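Local coordinates for protein aldolase (Klebsiella pneumoniae, PDB 6VOQ) that belongs to the class II aldolase and adducin family, carries a bound zinc ion and is found as an assembly of four chains, at residues Q55-V59 with G69-S73; L7-M11 with L40-P44. All coordinates share one frame; numbering follows the deposited sequence.

Interaction 1 (Q55-V59 with G69-S73); sequences QRLSV and GDKPS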
# COMPACT_ATOMS: atom_id res chain seq x y z
N GLN A 55 20.72 9.77 18.73
CA GLN A 55 21.36 10.53 19.77
C GLN A 55 20.39 11.12 20.78
O GLN A 55 20.80 11.36 21.92
CB GLN A 55 22.18 11.63 19.12
CG GLN A 55 23.57 11.15 18.83
CD GLN A 55 24.14 10.48 20.07
OE1 GLN A 55 24.75 11.12 20.93
NE2 GLN A 55 23.81 9.18 20.23
N ARG A 56 19.12 11.31 20.42
CA ARG A 56 18.17 12.01 21.27
C ARG A 56 17.02 11.11 21.73
O ARG A 56 16.06 11.61 22.34
CB ARG A 56 17.65 13.23 20.52
CG ARG A 56 18.67 14.36 20.51
CD ARG A 56 18.49 15.27 19.32
NE ARG A 56 17.09 15.64 19.14
CZ ARG A 56 16.49 16.65 19.76
NH1 ARG A 56 17.17 17.41 20.61
NH2 ARG A 56 15.21 16.91 19.53
N LEU A 57 17.10 9.81 21.48
CA LEU A 57 16.10 8.90 22.01
C LEU A 57 16.09 8.97 23.53
O LEU A 57 17.14 9.11 24.17
CB LEU A 57 16.39 7.47 21.54
CG LEU A 57 16.33 7.22 20.03
CD1 LEU A 57 17.03 5.91 19.73
CD2 LEU A 57 14.89 7.19 19.52
N SER A 58 14.90 8.92 24.10
CA SER A 58 14.75 9.08 25.54
C SER A 58 15.29 7.87 26.28
O SER A 58 15.22 6.74 25.80
CB SER A 58 13.29 9.28 25.90
OG SER A 58 12.63 10.03 24.89
N VAL A 59 15.80 8.12 27.48
CA VAL A 59 16.12 7.07 28.43
C VAL A 59 15.43 7.41 29.74
O VAL A 59 15.61 8.52 30.28
CB VAL A 59 17.64 6.91 28.64
CG1 VAL A 59 17.90 5.88 29.70
CG2 VAL A 59 18.31 6.53 27.34
N GLY A 69 18.22 12.26 26.89
CA GLY A 69 17.53 12.38 25.63
C GLY A 69 16.35 13.34 25.73
O GLY A 69 16.14 14.01 26.74
N ASP A 70 15.57 13.39 24.66
CA ASP A 70 14.36 14.19 24.70
C ASP A 70 13.37 13.58 25.68
O ASP A 70 13.47 12.40 26.04
CB ASP A 70 13.69 14.29 23.33
CG ASP A 70 14.57 14.96 22.29
OD1 ASP A 70 15.55 15.65 22.65
OD2 ASP A 70 14.24 14.80 21.09
N LYS A 71 12.39 14.39 26.09
CA LYS A 71 11.39 13.88 27.02
C LYS A 71 10.69 12.70 26.36
O LYS A 71 10.42 12.73 25.15
CB LYS A 71 10.39 14.98 27.42
CG LYS A 71 9.39 14.56 28.53
CD LYS A 71 10.00 14.60 29.95
CE LYS A 71 9.12 13.87 30.99
NZ LYS A 71 8.27 14.81 31.79
N PRO A 72 10.45 11.61 27.09
CA PRO A 72 9.85 10.43 26.47
C PRO A 72 8.43 10.69 25.99
O PRO A 72 7.75 11.62 26.44
CB PRO A 72 9.86 9.39 27.60
CG PRO A 72 9.90 10.20 28.85
CD PRO A 72 10.76 11.37 28.51
N SER A 73 7.99 9.84 25.07
CA SER A 73 6.59 9.78 24.70
C SER A 73 5.72 9.64 25.94
O SER A 73 6.08 8.94 26.89
CB SER A 73 6.35 8.60 23.76
OG SER A 73 4.99 8.51 23.39
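Arg56 and Asp70 meet because both first torsions turn the side chain back beside its own backbone N, CG lying anti to the carbonyl carbon, and because the arginine chain then bends at chi3 (47°), which curls its guanidinium over the carboxylate. The two planes stand 72° apart, and the acid sits over one face of the guanidinium, toward its rim, instead of along the N-H edge. Arg56 NH2 comes within 2.8 Å of Asp70 OD2, but the oxygen is well out of the guanidinium plane, so this salt bridge is a matter of charge with no N-H aimed at the acid. The directed bond in the pair belongs to the backbone: Asp70 N donates to Arg56 O over 3.0 Å, nearly straight at 168°. Just before it, Gly69 CA is 3.6 Å from Leu57 O; this glycine has a positive phi and lets the two backbones come close. One residue beyond Leu57, Ser58 OG gives a hydrogen bond of 2.8 Å to Asp70 O, approaching from above the carbonyl plane and not along a lone pair. The same hydroxyl, Ser58 OG, rests 3.2 Å from Pro72 CA. Ser58 CB packs 3.8 Å from Pro72 CB. Asp70 is thus held through its N, its O and its carboxylate, while Trp66 adds a weak bond to the same carbonyl. The contact ties together the open end of the hairpin made by strands 58-60 and 66-68, opposite its turn: residues 55-57 lead into the first strand, and 69-73 leave the second, pass Pro44 beyond strand 40-42, and run on toward helix 76-83.

Interaction 2 (L7-M11 with L40-P44); sequences LREEM and LLATP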
# COMPACT_ATOMS: atom_id res chain seq x y z
N LEU A 7 21.45 -0.67 19.90
CA LEU A 7 20.05 -0.59 20.31
C LEU A 7 19.44 0.74 19.86
O LEU A 7 18.34 0.75 19.29
CB LEU A 7 19.94 -0.77 21.83
CG LEU A 7 20.22 -2.18 22.36
CD1 LEU A 7 20.24 -2.24 23.90
CD2 LEU A 7 19.23 -3.19 21.80
N ARG A 8 20.14 1.85 20.08
CA ARG A 8 19.67 3.12 19.55
C ARG A 8 19.55 3.05 18.04
O ARG A 8 18.57 3.52 17.45
CB ARG A 8 20.62 4.26 19.96
CG ARG A 8 20.51 4.62 21.41
CD ARG A 8 21.43 5.77 21.78
NE ARG A 8 21.36 6.07 23.21
CZ ARG A 8 20.58 7.01 23.74
NH1 ARG A 8 19.81 7.77 22.98
NH2 ARG A 8 20.59 7.18 25.06
N GLU A 9 20.54 2.44 17.39
CA GLU A 9 20.53 2.25 15.96
C GLU A 9 19.34 1.41 15.49
O GLU A 9 18.62 1.82 14.56
CB GLU A 9 21.86 1.60 15.56
CG GLU A 9 22.18 1.51 14.08
CD GLU A 9 21.79 2.74 13.27
OE1 GLU A 9 21.55 2.55 12.06
OE2 GLU A 9 21.78 3.88 13.80
N GLU A 10 19.13 0.25 16.12
CA GLU A 10 18.01 -0.62 15.78
C GLU A 10 16.68 0.11 15.91
O GLU A 10 15.77 -0.09 15.10
CB GLU A 10 18.04 -1.85 16.68
CG GLU A 10 16.90 -2.82 16.45
CD GLU A 10 17.34 -4.02 15.65
OE1 GLU A 10 17.00 -5.17 16.03
OE2 GLU A 10 18.06 -3.82 14.64
N MET A 11 16.53 0.94 16.95
CA MET A 11 15.27 1.64 17.16
C MET A 11 14.99 2.61 16.03
O MET A 11 13.86 2.67 15.52
CB MET A 11 15.29 2.36 18.50
CG MET A 11 14.02 3.15 18.78
SD MET A 11 13.78 3.45 20.54
CE MET A 11 13.49 1.78 21.09
N LEU A 40 15.14 2.14 30.36
CA LEU A 40 14.30 2.03 29.18
C LEU A 40 14.75 3.03 28.13
O LEU A 40 14.85 4.23 28.42
CB LEU A 40 12.84 2.26 29.55
CG LEU A 40 11.82 1.46 28.77
CD1 LEU A 40 12.29 0.01 28.68
CD2 LEU A 40 10.49 1.56 29.45
N LEU A 41 15.03 2.55 26.93
CA LEU A 41 15.21 3.40 25.76
C LEU A 41 13.86 3.54 25.07
O LEU A 41 13.16 2.54 24.86
CB LEU A 41 16.26 2.81 24.82
CG LEU A 41 16.60 3.60 23.55
CD1 LEU A 41 17.47 4.80 23.90
CD2 LEU A 41 17.29 2.72 22.50
N ALA A 42 13.47 4.76 24.72
CA ALA A 42 12.15 4.97 24.16
C ALA A 42 12.19 6.11 23.15
O ALA A 42 13.07 6.97 23.19
CB ALA A 42 11.11 5.27 25.25
N THR A 43 11.22 6.10 22.24
CA THR A 43 11.10 7.17 21.27
C THR A 43 10.54 8.42 21.94
O THR A 43 9.65 8.33 22.79
CB THR A 43 10.21 6.75 20.09
OG1 THR A 43 8.91 6.42 20.56
CG2 THR A 43 10.79 5.54 19.39
N PRO A 44 11.05 9.60 21.60
CA PRO A 44 10.68 10.80 22.36
C PRO A 44 9.28 11.27 22.02
O PRO A 44 8.62 10.80 21.09
CB PRO A 44 11.75 11.82 21.95
CG PRO A 44 12.21 11.37 20.61
CD PRO A 44 12.10 9.87 20.61
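Leu41 sends one methyl over the guanidinium of Arg8 and the other against the helix backbone. CD1 sits 3.8 Å above the centre of the guanidinium plane, in contact with Arg8 CZ, while CD2 packs 3.8 Å from Arg8 CA and also meets Leu7, whose CB is 4.4 Å from Leu41 CD2. The arginine chain is extended from CG to NE, which carries its flat end across the leucine side chain. Its charge is answered beyond the leucine: NH2 forms a salt bridge with Glu4, and NH1 bonds to the carbonyls of Ala54 and Leu57, so the group covering Leu41 has its rotation fixed by these partners. One helical turn on, Met11 reaches the strand with CG anti to its backbone N (chi1 178°) and then bends at chi3 (-67°). This bend brings CE to 3.9 Å from Leu41 O, and the methionine and leucine side chains lie alongside each other, running antiparallel, with Met11 SD 4.1 Å from Leu41 CD2. Met11 SD also lies 3.8 Å from Thr43 CG2, crossing it at a slant; the threonine hydroxyl turns elsewhere, to the backbone N of Leu31. No hydrogen bond joins the two segments, and the interface is buried. Helix 7-11 and strand 40-42 run roughly the same way, their axes 33° apart and 9.7 Å at closest approach, with Leu33 of the adjoining strand 30-34 continuing the apolar surface under Leu7 and Met11. Such packing of an N-terminal helix on a face of the central sheet is the layered alpha/beta arrangement of the class II aldolase and adducin fold.

The two contacts lie side by side, their centres about 8 Å apart, and share neighbouring strands of one sheet: Ser58 O of interaction 1 and Ala42 N of interaction 2 are 2.9 Å apart, probably hydrogen-bonded between strands 58-60 and 40-42. Interaction 2 is buried and apolar, a helix laid on a sheet face with no hydrogen bond across it. Interaction 1 is partly exposed and polar, joining the approach and exit of a hairpin by backbone and hydroxyl bonds and a salt bridge. Arg8 belongs to both, its NH2 packing on Val59 of segment 55-59. Ser73 N probably bonds to Thr43 O as well.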